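Local coordinates for alpha-amylase (Eisenia fetida, PDB 6M4K), which probably catalyses the endohydrolysis of alpha-1,4-glucosidic linkages in starch-like polysaccharides, as a calcium-binding alpha-amylase of glycosyl hydrolase family 13, at residues V18-E24 with Y42-S48; Y61-R66 with S76-S80; G288-G292 with D336-V340; Y232-I238 with L253-F259. All coordinates share one frame; numbering follows the deposited sequence.

Contact 1: residues V18-E24 with Y42-S48; sequences VIVHLFE and YCGVQVS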
# COMPACT_ATOMS: atom_id res chain seq x y z
N VAL A 18 -8.44 4.78 5.71
CA VAL A 18 -7.75 4.15 4.58
C VAL A 18 -6.60 5.04 4.13
O VAL A 18 -6.72 6.26 4.11
CB VAL A 18 -8.76 3.90 3.45
CG1 VAL A 18 -8.07 3.38 2.19
CG2 VAL A 18 -9.83 2.93 3.90
N ILE A 19 -5.48 4.43 3.75
CA ILE A 19 -4.36 5.21 3.23
C ILE A 19 -4.12 4.88 1.76
O ILE A 19 -4.63 3.89 1.22
CB ILE A 19 -3.09 5.02 4.09
CG1 ILE A 19 -2.62 3.58 4.03
CG2 ILE A 19 -3.40 5.43 5.55
CD1 ILE A 19 -1.25 3.37 4.65
N VAL A 20 -3.36 5.75 1.09
CA VAL A 20 -3.14 5.67 -0.36
C VAL A 20 -1.65 5.78 -0.64
O VAL A 20 -0.99 6.68 -0.12
CB VAL A 20 -3.91 6.77 -1.12
CG1 VAL A 20 -3.63 6.66 -2.62
CG2 VAL A 20 -5.38 6.72 -0.82
N HIS A 21 -1.14 4.92 -1.51
CA HIS A 21 0.24 5.05 -1.96
C HIS A 21 0.26 5.90 -3.22
O HIS A 21 -0.15 5.44 -4.29
CB HIS A 21 0.82 3.68 -2.27
CG HIS A 21 2.27 3.71 -2.64
ND1 HIS A 21 2.90 2.64 -3.22
CD2 HIS A 21 3.21 4.66 -2.46
CE1 HIS A 21 4.17 2.93 -3.41
NE2 HIS A 21 4.39 4.15 -2.95
N LEU A 22 0.68 7.16 -3.10
CA LEU A 22 0.77 8.05 -4.25
C LEU A 22 2.16 7.86 -4.89
O LEU A 22 3.08 8.66 -4.74
CB LEU A 22 0.47 9.49 -3.84
CG LEU A 22 -0.96 9.74 -3.35
CD1 LEU A 22 -1.13 11.21 -2.96
CD2 LEU A 22 -1.98 9.37 -4.42
N PHE A 23 2.28 6.75 -5.61
CA PHE A 23 3.56 6.24 -6.09
C PHE A 23 4.18 7.20 -7.10
O PHE A 23 3.57 7.51 -8.14
CB PHE A 23 3.29 4.87 -6.72
CG PHE A 23 4.48 4.21 -7.37
CD1 PHE A 23 5.66 3.98 -6.67
CD2 PHE A 23 4.38 3.74 -8.68
CE1 PHE A 23 6.73 3.33 -7.27
CE2 PHE A 23 5.45 3.08 -9.28
CZ PHE A 23 6.62 2.89 -8.58
N GLU A 24 5.37 7.70 -6.79
CA GLU A 24 6.14 8.62 -7.63
C GLU A 24 5.48 9.98 -7.81
O GLU A 24 5.94 10.78 -8.65
CB GLU A 24 6.54 8.02 -8.98
CG GLU A 24 7.61 6.93 -8.90
CD GLU A 24 9.03 7.47 -8.90
OE1 GLU A 24 9.24 8.70 -8.75
OE2 GLU A 24 9.95 6.66 -9.07
N TYR A 42 -10.05 9.97 3.38
CA TYR A 42 -8.88 9.13 3.49
C TYR A 42 -8.01 9.65 4.64
O TYR A 42 -8.00 10.85 4.94
CB TYR A 42 -8.07 9.21 2.20
CG TYR A 42 -8.64 8.45 1.02
CD1 TYR A 42 -8.31 7.12 0.80
CD2 TYR A 42 -9.49 9.07 0.11
CE1 TYR A 42 -8.78 6.43 -0.31
CE2 TYR A 42 -9.97 8.37 -1.01
CZ TYR A 42 -9.61 7.06 -1.19
OH TYR A 42 -10.06 6.34 -2.29
N CYS A 43 -7.27 8.75 5.28
CA CYS A 43 -6.49 9.13 6.46
C CYS A 43 -5.08 9.61 6.15
O CYS A 43 -4.53 10.40 6.93
CB CYS A 43 -6.37 7.95 7.42
SG CYS A 43 -5.23 8.20 8.84
N GLY A 44 -4.45 9.13 5.08
CA GLY A 44 -3.05 9.44 4.91
C GLY A 44 -2.50 8.89 3.61
O GLY A 44 -3.19 8.18 2.87
N VAL A 45 -1.22 9.19 3.39
CA VAL A 45 -0.54 8.96 2.11
C VAL A 45 0.81 8.34 2.38
O VAL A 45 1.59 8.88 3.18
CB VAL A 45 -0.33 10.28 1.35
CG1 VAL A 45 0.53 10.06 0.10
CG2 VAL A 45 -1.65 10.89 0.99
N GLN A 46 1.11 7.24 1.71
CA GLN A 46 2.47 6.73 1.66
C GLN A 46 3.20 7.39 0.50
O GLN A 46 2.72 7.35 -0.64
CB GLN A 46 2.46 5.22 1.44
CG GLN A 46 3.82 4.58 1.45
CD GLN A 46 3.75 3.12 1.13
OE1 GLN A 46 3.02 2.37 1.79
NE2 GLN A 46 4.47 2.69 0.10
N VAL A 47 4.34 8.01 0.78
CA VAL A 47 5.11 8.75 -0.22
C VAL A 47 6.35 7.95 -0.60
O VAL A 47 6.93 7.23 0.21
CB VAL A 47 5.48 10.16 0.28
CG1 VAL A 47 4.23 10.94 0.65
CG2 VAL A 47 6.48 10.11 1.45
N SER A 48 6.78 8.12 -1.86
CA SER A 48 7.96 7.44 -2.37
C SER A 48 9.21 7.89 -1.59
O SER A 48 9.21 8.97 -0.98
CB SER A 48 8.13 7.76 -3.86
OG SER A 48 7.19 7.03 -4.64
O HOH W 1 5.45 9.95 -3.75

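Contact 2: residues Y61-R66 with S76-S80; sequences YPWWQR and SRSGS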
# COMPACT_ATOMS: atom_id res chain seq x y z
N TYR A 61 16.13 6.89 -15.99
CA TYR A 61 15.35 7.33 -14.83
C TYR A 61 14.27 6.33 -14.43
O TYR A 61 13.09 6.68 -14.38
CB TYR A 61 14.80 8.73 -15.09
CG TYR A 61 15.88 9.66 -15.60
CD1 TYR A 61 16.83 10.19 -14.73
CD2 TYR A 61 15.98 10.00 -16.95
CE1 TYR A 61 17.83 11.04 -15.17
CE2 TYR A 61 16.98 10.86 -17.41
CZ TYR A 61 17.90 11.37 -16.52
OH TYR A 61 18.90 12.22 -16.95
N PRO A 62 14.64 5.09 -14.15
CA PRO A 62 13.64 4.08 -13.75
C PRO A 62 13.06 4.39 -12.37
O PRO A 62 13.65 5.11 -11.56
CB PRO A 62 14.48 2.80 -13.70
CG PRO A 62 15.84 3.27 -13.28
CD PRO A 62 16.02 4.60 -14.00
N TRP A 63 11.88 3.82 -12.09
CA TRP A 63 11.31 4.01 -10.76
C TRP A 63 12.23 3.44 -9.68
O TRP A 63 12.35 4.02 -8.60
CB TRP A 63 9.91 3.38 -10.64
CG TRP A 63 9.93 1.92 -10.81
CD1 TRP A 63 9.82 1.22 -11.98
CD2 TRP A 63 10.09 0.93 -9.77
NE1 TRP A 63 9.91 -0.12 -11.74
CE2 TRP A 63 10.08 -0.33 -10.40
CE3 TRP A 63 10.26 1.00 -8.38
CZ2 TRP A 63 10.21 -1.52 -9.68
CZ3 TRP A 63 10.41 -0.18 -7.67
CH2 TRP A 63 10.37 -1.42 -8.32
N TRP A 64 12.93 2.35 -9.98
CA TRP A 64 13.67 1.65 -8.94
C TRP A 64 14.93 2.37 -8.49
O TRP A 64 15.53 1.96 -7.49
CB TRP A 64 13.92 0.19 -9.30
CG TRP A 64 14.43 -0.09 -10.68
CD1 TRP A 64 13.71 -0.64 -11.70
CD2 TRP A 64 15.76 0.09 -11.17
NE1 TRP A 64 14.51 -0.80 -12.80
CE2 TRP A 64 15.77 -0.36 -12.51
CE3 TRP A 64 16.95 0.58 -10.62
CZ2 TRP A 64 16.91 -0.33 -13.31
CZ3 TRP A 64 18.10 0.62 -11.43
CH2 TRP A 64 18.06 0.16 -12.75
N GLN A 65 15.35 3.44 -9.17
CA GLN A 65 16.48 4.22 -8.68
C GLN A 65 16.20 4.76 -7.27
O GLN A 65 17.14 4.97 -6.49
CB GLN A 65 16.82 5.36 -9.65
CG GLN A 65 15.85 6.50 -9.60
CD GLN A 65 16.10 7.59 -10.63
OE1 GLN A 65 17.09 7.54 -11.39
NE2 GLN A 65 15.22 8.57 -10.67
N ARG A 66 14.93 4.96 -6.93
CA ARG A 66 14.59 5.52 -5.62
C ARG A 66 14.76 4.53 -4.49
O ARG A 66 14.73 4.95 -3.32
CB ARG A 66 13.17 6.12 -5.63
CG ARG A 66 13.07 7.29 -6.59
CD ARG A 66 11.72 7.94 -6.55
NE ARG A 66 11.54 8.76 -5.34
CZ ARG A 66 10.61 9.70 -5.25
NH1 ARG A 66 9.82 9.94 -6.29
NH2 ARG A 66 10.48 10.43 -4.15
N SER A 76 14.94 14.73 -3.66
CA SER A 76 14.62 13.50 -4.38
C SER A 76 13.92 13.86 -5.69
O SER A 76 13.59 15.02 -5.95
CB SER A 76 13.69 12.61 -3.55
OG SER A 76 12.40 13.19 -3.47
N ARG A 77 13.60 12.83 -6.47
CA ARG A 77 12.85 13.05 -7.70
C ARG A 77 11.52 13.75 -7.44
O ARG A 77 11.05 14.52 -8.27
CB ARG A 77 12.61 11.72 -8.39
CG ARG A 77 11.95 11.88 -9.75
CD ARG A 77 11.74 10.57 -10.47
NE ARG A 77 11.31 10.84 -11.84
CZ ARG A 77 11.50 10.00 -12.86
NH1 ARG A 77 12.06 8.82 -12.69
NH2 ARG A 77 11.13 10.39 -14.09
N SER A 78 10.89 13.49 -6.29
CA SER A 78 9.61 14.13 -6.02
C SER A 78 9.72 15.59 -5.63
O SER A 78 8.69 16.28 -5.64
CB SER A 78 8.87 13.39 -4.90
OG SER A 78 8.34 12.16 -5.35
N GLY A 79 10.90 16.08 -5.30
CA GLY A 79 11.06 17.49 -4.99
C GLY A 79 12.09 17.75 -3.91
O GLY A 79 12.74 16.82 -3.42
N SER A 80 12.23 19.02 -3.55
CA SER A 80 13.25 19.47 -2.63
C SER A 80 12.80 19.27 -1.18
O SER A 80 11.64 18.95 -0.89
CB SER A 80 13.51 20.96 -2.84
OG SER A 80 12.34 21.67 -2.49
O HOH W 2 10.36 8.37 -15.77
O HOH W 3 12.41 7.38 -10.13

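Contact 3: residues G288-G292 with D336-V340; sequences GQLSG and DYGHV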
# COMPACT_ATOMS: atom_id res chain seq x y z
N GLY A 288 -4.72 -18.58 7.21
CA GLY A 288 -3.29 -18.69 7.41
C GLY A 288 -2.56 -17.37 7.30
O GLY A 288 -1.37 -17.35 6.97
N GLN A 289 -3.24 -16.26 7.55
CA GLN A 289 -2.68 -14.92 7.44
C GLN A 289 -2.44 -14.34 8.83
O GLN A 289 -2.84 -14.91 9.85
CB GLN A 289 -3.63 -14.01 6.63
CG GLN A 289 -3.92 -14.54 5.23
CD GLN A 289 -4.78 -13.60 4.38
OE1 GLN A 289 -5.20 -12.52 4.82
NE2 GLN A 289 -5.01 -14.00 3.14
N LEU A 290 -1.77 -13.20 8.86
CA LEU A 290 -1.59 -12.45 10.09
C LEU A 290 -2.95 -12.06 10.67
O LEU A 290 -3.96 -11.96 9.95
CB LEU A 290 -0.83 -11.16 9.81
CG LEU A 290 0.61 -11.32 9.33
CD1 LEU A 290 1.25 -9.97 9.05
CD2 LEU A 290 1.41 -12.12 10.36
N SER A 291 -2.99 -11.81 11.97
CA SER A 291 -4.18 -11.21 12.54
C SER A 291 -4.41 -9.83 11.92
O SER A 291 -3.46 -9.12 11.55
CB SER A 291 -4.05 -11.08 14.06
OG SER A 291 -3.31 -9.93 14.43
N GLY A 292 -5.68 -9.47 11.78
CA GLY A 292 -6.01 -8.17 11.21
C GLY A 292 -5.30 -7.02 11.91
O GLY A 292 -4.88 -6.05 11.26
N ASP A 336 -13.74 -6.52 7.31
CA ASP A 336 -13.06 -6.00 8.49
C ASP A 336 -11.82 -6.85 8.69
O ASP A 336 -11.87 -7.91 9.33
CB ASP A 336 -13.96 -6.01 9.71
CG ASP A 336 -13.31 -5.37 10.93
OD1 ASP A 336 -12.28 -4.68 10.76
OD2 ASP A 336 -13.82 -5.55 12.05
N TYR A 337 -10.70 -6.41 8.13
CA TYR A 337 -9.45 -7.14 8.21
C TYR A 337 -8.31 -6.25 7.74
O TYR A 337 -8.19 -5.94 6.54
CB TYR A 337 -9.47 -8.43 7.39
CG TYR A 337 -8.14 -9.15 7.41
CD1 TYR A 337 -7.72 -9.85 8.54
CD2 TYR A 337 -7.28 -9.11 6.31
CE1 TYR A 337 -6.50 -10.51 8.57
CE2 TYR A 337 -6.06 -9.75 6.34
CZ TYR A 337 -5.66 -10.43 7.47
OH TYR A 337 -4.44 -11.06 7.45
N GLY A 338 -7.46 -5.83 8.67
CA GLY A 338 -6.24 -5.13 8.34
C GLY A 338 -6.43 -3.65 8.14
O GLY A 338 -7.53 -3.13 7.99
N HIS A 339 -5.30 -2.95 8.14
CA HIS A 339 -5.26 -1.54 7.76
C HIS A 339 -5.13 -1.46 6.24
O HIS A 339 -4.12 -1.91 5.69
CB HIS A 339 -4.08 -0.85 8.43
CG HIS A 339 -4.09 0.63 8.27
ND1 HIS A 339 -2.97 1.42 8.44
CD2 HIS A 339 -5.10 1.47 7.97
CE1 HIS A 339 -3.30 2.68 8.25
NE2 HIS A 339 -4.59 2.75 7.97
N VAL A 340 -6.12 -0.89 5.58
CA VAL A 340 -6.21 -0.93 4.12
C VAL A 340 -5.42 0.20 3.48
O VAL A 340 -5.62 1.38 3.81
CB VAL A 340 -7.67 -0.87 3.65
CG1 VAL A 340 -7.74 -0.81 2.12
CG2 VAL A 340 -8.46 -2.08 4.19

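Contact 4: residues Y232-I238 with L253-F259; sequences YIYQEVI and LGRVTEF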
# COMPACT_ATOMS: atom_id res chain seq x y z
N TYR A 232 3.96 5.61 13.50
CA TYR A 232 3.40 4.39 12.94
C TYR A 232 4.43 3.70 12.05
O TYR A 232 4.99 4.31 11.14
CB TYR A 232 2.18 4.75 12.08
CG TYR A 232 1.46 3.60 11.41
CD1 TYR A 232 1.28 2.38 12.06
CD2 TYR A 232 0.90 3.76 10.14
CE1 TYR A 232 0.57 1.34 11.45
CE2 TYR A 232 0.20 2.73 9.52
CZ TYR A 232 0.04 1.53 10.18
OH TYR A 232 -0.66 0.48 9.61
N ILE A 233 4.69 2.42 12.30
CA ILE A 233 5.65 1.66 11.51
C ILE A 233 4.92 0.46 10.92
O ILE A 233 4.35 -0.36 11.67
CB ILE A 233 6.85 1.19 12.34
CG1 ILE A 233 7.58 2.37 12.99
CG2 ILE A 233 7.78 0.32 11.49
CD1 ILE A 233 8.34 3.21 12.00
N TYR A 234 4.91 0.36 9.60
CA TYR A 234 4.52 -0.88 8.95
C TYR A 234 5.68 -1.38 8.10
O TYR A 234 6.34 -0.60 7.41
CB TYR A 234 3.19 -0.81 8.19
CG TYR A 234 3.03 0.27 7.15
CD1 TYR A 234 2.72 1.57 7.51
CD2 TYR A 234 3.14 -0.02 5.79
CE1 TYR A 234 2.54 2.57 6.57
CE2 TYR A 234 2.93 0.96 4.83
CZ TYR A 234 2.65 2.25 5.23
OH TYR A 234 2.45 3.25 4.29
N GLN A 235 5.94 -2.67 8.18
CA GLN A 235 7.18 -3.27 7.71
C GLN A 235 6.89 -4.10 6.47
O GLN A 235 6.00 -4.96 6.50
CB GLN A 235 7.77 -4.15 8.81
CG GLN A 235 8.16 -3.39 10.05
CD GLN A 235 8.26 -4.30 11.25
OE1 GLN A 235 9.35 -4.77 11.61
NE2 GLN A 235 7.12 -4.60 11.86
N GLU A 236 7.61 -3.83 5.38
CA GLU A 236 7.46 -4.66 4.19
C GLU A 236 8.22 -5.95 4.42
O GLU A 236 9.45 -5.99 4.33
CB GLU A 236 7.98 -3.96 2.94
CG GLU A 236 7.69 -4.82 1.71
CD GLU A 236 8.72 -4.75 0.60
OE1 GLU A 236 9.88 -4.36 0.83
OE2 GLU A 236 8.34 -5.11 -0.55
N VAL A 237 7.48 -7.01 4.73
CA VAL A 237 8.03 -8.35 4.82
C VAL A 237 7.26 -9.18 3.82
O VAL A 237 6.05 -9.42 4.00
CB VAL A 237 7.88 -8.94 6.23
CG1 VAL A 237 8.49 -10.34 6.29
CG2 VAL A 237 8.52 -8.02 7.26
N ILE A 238 7.93 -9.63 2.77
CA ILE A 238 7.31 -10.48 1.76
C ILE A 238 7.35 -11.91 2.29
O ILE A 238 8.41 -12.54 2.33
CB ILE A 238 8.01 -10.36 0.41
CG1 ILE A 238 8.03 -8.91 -0.08
CG2 ILE A 238 7.31 -11.25 -0.61
CD1 ILE A 238 8.94 -8.69 -1.29
N LEU A 253 7.02 -5.41 16.88
CA LEU A 253 7.51 -4.06 16.68
C LEU A 253 6.47 -3.18 16.01
O LEU A 253 6.29 -2.02 16.41
CB LEU A 253 8.76 -4.07 15.81
CG LEU A 253 10.02 -4.69 16.40
CD1 LEU A 253 11.09 -4.79 15.33
CD2 LEU A 253 10.52 -3.88 17.58
N GLY A 254 5.80 -3.69 14.99
CA GLY A 254 4.83 -2.84 14.34
C GLY A 254 4.03 -3.69 13.38
O GLY A 254 4.17 -4.91 13.37
N ARG A 255 3.21 -3.05 12.56
CA ARG A 255 2.43 -3.83 11.61
C ARG A 255 3.33 -4.36 10.49
O ARG A 255 4.47 -3.91 10.30
CB ARG A 255 1.28 -3.01 11.04
CG ARG A 255 0.15 -2.81 12.05
CD ARG A 255 -1.08 -2.25 11.38
NE ARG A 255 -2.10 -1.90 12.36
CZ ARG A 255 -3.35 -2.35 12.37
NH1 ARG A 255 -3.77 -3.19 11.43
NH2 ARG A 255 -4.18 -1.98 13.33
N VAL A 256 2.81 -5.35 9.76
CA VAL A 256 3.53 -6.02 8.69
C VAL A 256 2.63 -6.10 7.48
O VAL A 256 1.43 -6.38 7.60
CB VAL A 256 4.01 -7.42 9.13
CG1 VAL A 256 4.75 -8.11 8.00
CG2 VAL A 256 4.89 -7.32 10.38
N THR A 257 3.20 -5.83 6.31
CA THR A 257 2.49 -6.05 5.05
C THR A 257 2.11 -7.51 4.92
O THR A 257 2.96 -8.40 5.00
CB THR A 257 3.43 -5.72 3.88
OG1 THR A 257 4.65 -6.47 4.02
CG2 THR A 257 3.77 -4.23 3.84
N GLU A 258 0.82 -7.77 4.67
CA GLU A 258 0.36 -9.14 4.48
C GLU A 258 0.19 -9.40 2.98
O GLU A 258 -0.87 -9.15 2.40
CB GLU A 258 -0.91 -9.40 5.28
CG GLU A 258 -1.51 -10.80 5.10
CD GLU A 258 -0.51 -11.93 5.31
OE1 GLU A 258 -0.59 -12.63 6.34
OE2 GLU A 258 0.36 -12.12 4.42
N PHE A 259 1.25 -9.90 2.34
CA PHE A 259 1.18 -10.21 0.92
C PHE A 259 0.27 -11.40 0.61
O PHE A 259 -0.18 -11.54 -0.53
CB PHE A 259 2.59 -10.43 0.37
CG PHE A 259 3.35 -9.16 0.13
CD1 PHE A 259 4.05 -8.54 1.16
CD2 PHE A 259 3.34 -8.57 -1.13
CE1 PHE A 259 4.74 -7.36 0.94
CE2 PHE A 259 4.03 -7.39 -1.36
CZ PHE A 259 4.72 -6.78 -0.33
O HOH W 4 3.73 -10.96 3.59

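Contact 1: residues V18-E24 with Y42-S48
Val20 stands at the middle of the parallel pairing between strands 19-22 and 44-47, its N donating to Gly44 O (3.0 Å) and its O accepting from Gln46 N (2.8 Å). Leu22 N continues the pattern to Gln46 O, and Cys43 N begins it at Val18 O; the strand axes diverge by 31°, the twist of a barrel wall. At the end of strand 19-22 an inverse gamma turn centred on Leu22 bends the chain; beyond it Ser48 OG accepts from Glu24 N (2.9 Å), and a water joins Leu22 O to Ser48 N.

The polar side chains meet on one face. Gln46, with CG anti to its backbone N (chi1 -176°) and an extended chain, carries NE2 over the centre of the His21 ring, 3.3 Å above its plane, while Phe23 CB lies against the opposite face. The amide is tilted 38° to the ring, and its OE1 is engaged by Tyr234 and Arg341.

Apolar contacts occupy the other face. Val20 CG2 presses on Tyr42 CD1 at 3.4 Å, and Leu22 CD1 reaches Val45 CG1 at 3.7 Å; the branched methyls of Val20 and Leu22 suit this place because they fill the face beside Tyr42 and Val45.

These are the first two strands of the TIM barrel, joined by helix 27-39 in a beta-alpha-beta crossover. Leu37 of that helix packs on Tyr42 and Val45, strand 339-344 flanks 19-22, and strand 97-102 flanks 44-47.

Contact 2: residues Y61-R66 with S76-S80
Arg66 takes hold of Ser78 end-on, NH1 (2.8 Å) and NH2 (3.0 Å) both donating to the one OG, which lies within 4° of the guanidinium plane. A bend at chi3 (75°) turns the group into this position, and Arg77 CB covers one of its faces, 3.9 Å from Arg66 NH1. This is the close, buried part: Arg66 also forms a salt bridge with Glu24 and bonds to Pro49 O, while Ser78 OG bonds to Trp25 O. Serine suits the site because a small hydroxyl can receive both nitrogens and still bond to a carbonyl.

Arg77 makes the wetter, partly exposed side. Its chain, extended from CG to NE, carries NH1 to Tyr61 O at 2.9 Å, the donor standing 45° out of the carbonyl plane. NE and NH2 are held by Thr372 and Asp371. One water accepts from Arg77 NH1 and donates to Pro62 O, and another accepts from Arg77 NH2.

Arg77 lies within a type I beta turn from Ser76 to Gly79, whose last residue has backbone angles that call for glycine. Ser80 follows as N-cap of helix 81-93. The two arginines cross-link separate parts of the long loop between barrel strand 44-47 and that helix.

Contact 3: residues G288-G292 with D336-V340
Tyr337 points its phenol across at the loop 288-292, and OH donates to Leu290 O at 2.7 Å. The carbonyl oxygen lies at the edge of the ring, in its plane, with the donor tilted 26° from the carbonyl plane. The ring reaches this far because CG is anti to the backbone N (chi1 177°), which carries the ring away from its own backbone toward the loop 288-292.

Gln289 crosses the phenol obliquely, its amide turned 52° from the ring. Gln289 OE1 comes to 3.1 Å from Tyr337 OH, and Gln289 CB to 3.2 Å from the same oxygen. The amide's other end is fixed by a bond from NE2 to Asn264, which sets OE1 on the tyrosine side.

Gly292 makes room beside the ring: its N sits 3.5 Å from Tyr337 CE1, where a CB on Gly292 would be tight against CD1. Gly338, whose positive phi favours glycine, brings its CA to 3.3 Å from Gly292 O in a CA-H...O contact.

A phenylalanine in place of Tyr337 would probably leave Leu290 O without its hydroxyl donor and the loop less firmly pinned.

The chemistry is thus that of neutral groups: a short phenol-to-carbonyl bond and close backbone packing couple the segment leading to strand 295-297 with the entry of strand 339-344, without any charge pair between the two segments.

Contact 4: residues Y232-I238 with L253-F259
Gln235 keeps close to Arg255 O from CB to NE2. CB is 3.6 Å from Arg255 O, CG passes the same oxygen at 3.7 Å and CD at 3.9 Å; with chi3 at 96° the amide then turns so that NE2 donates back to Arg255 O (3.2 Å), 51° above the carbonyl plane. Gln235 N donates to that oxygen from the opposite face at 2.9 Å, so one residue grips it twice. NE2 also bonds to Tyr250 O, while OE1, buried and without a polar partner in the model, comes to 4.1 Å from Leu253 CD1. A leucine in this position would remove the amide donor and would probably leave Tyr250 O without its mate and Arg255 O with a single grip.

Gln235 O accepts from Thr257 N. Thr257 OG1 then accepts from Val237 N, a hydroxyl extending the pairing where the strands end. Beyond it Ile238 CG1 makes a CH-pi contact over the Phe259 face.

Parallel strands 232-235 and 255-257 are the fifth and sixth of the TIM barrel, here linked without an intervening helix. Near an acetate probably from the crystallisation liquor, Glu236 stands at the strands' C-terminal ends, where TIM barrels keep their active site.

How the contacts relate
Contacts 1 and 4 are both buried pairings of neighbouring parallel strands in the same barrel, and they meet across its interior where Gln46 bonds to Tyr234. Backbone bonds dominate in each, with polar side chains added. Contact 2 lies within a loop, peripheral but largely buried; contact 3, partly buried, joins a loop to the start of strand 339-344. Both depend more on single side chains: charged guanidinium groups and waters in contact 2, a neutral phenol in contact 3. A salt bridge links contact 1 to contact 2. Contact 3 touches contact 4 through His339 with Tyr232 and Leu290 with Glu258, and its strand 339-344 closes the barrel against strand 19-22 of contact 1.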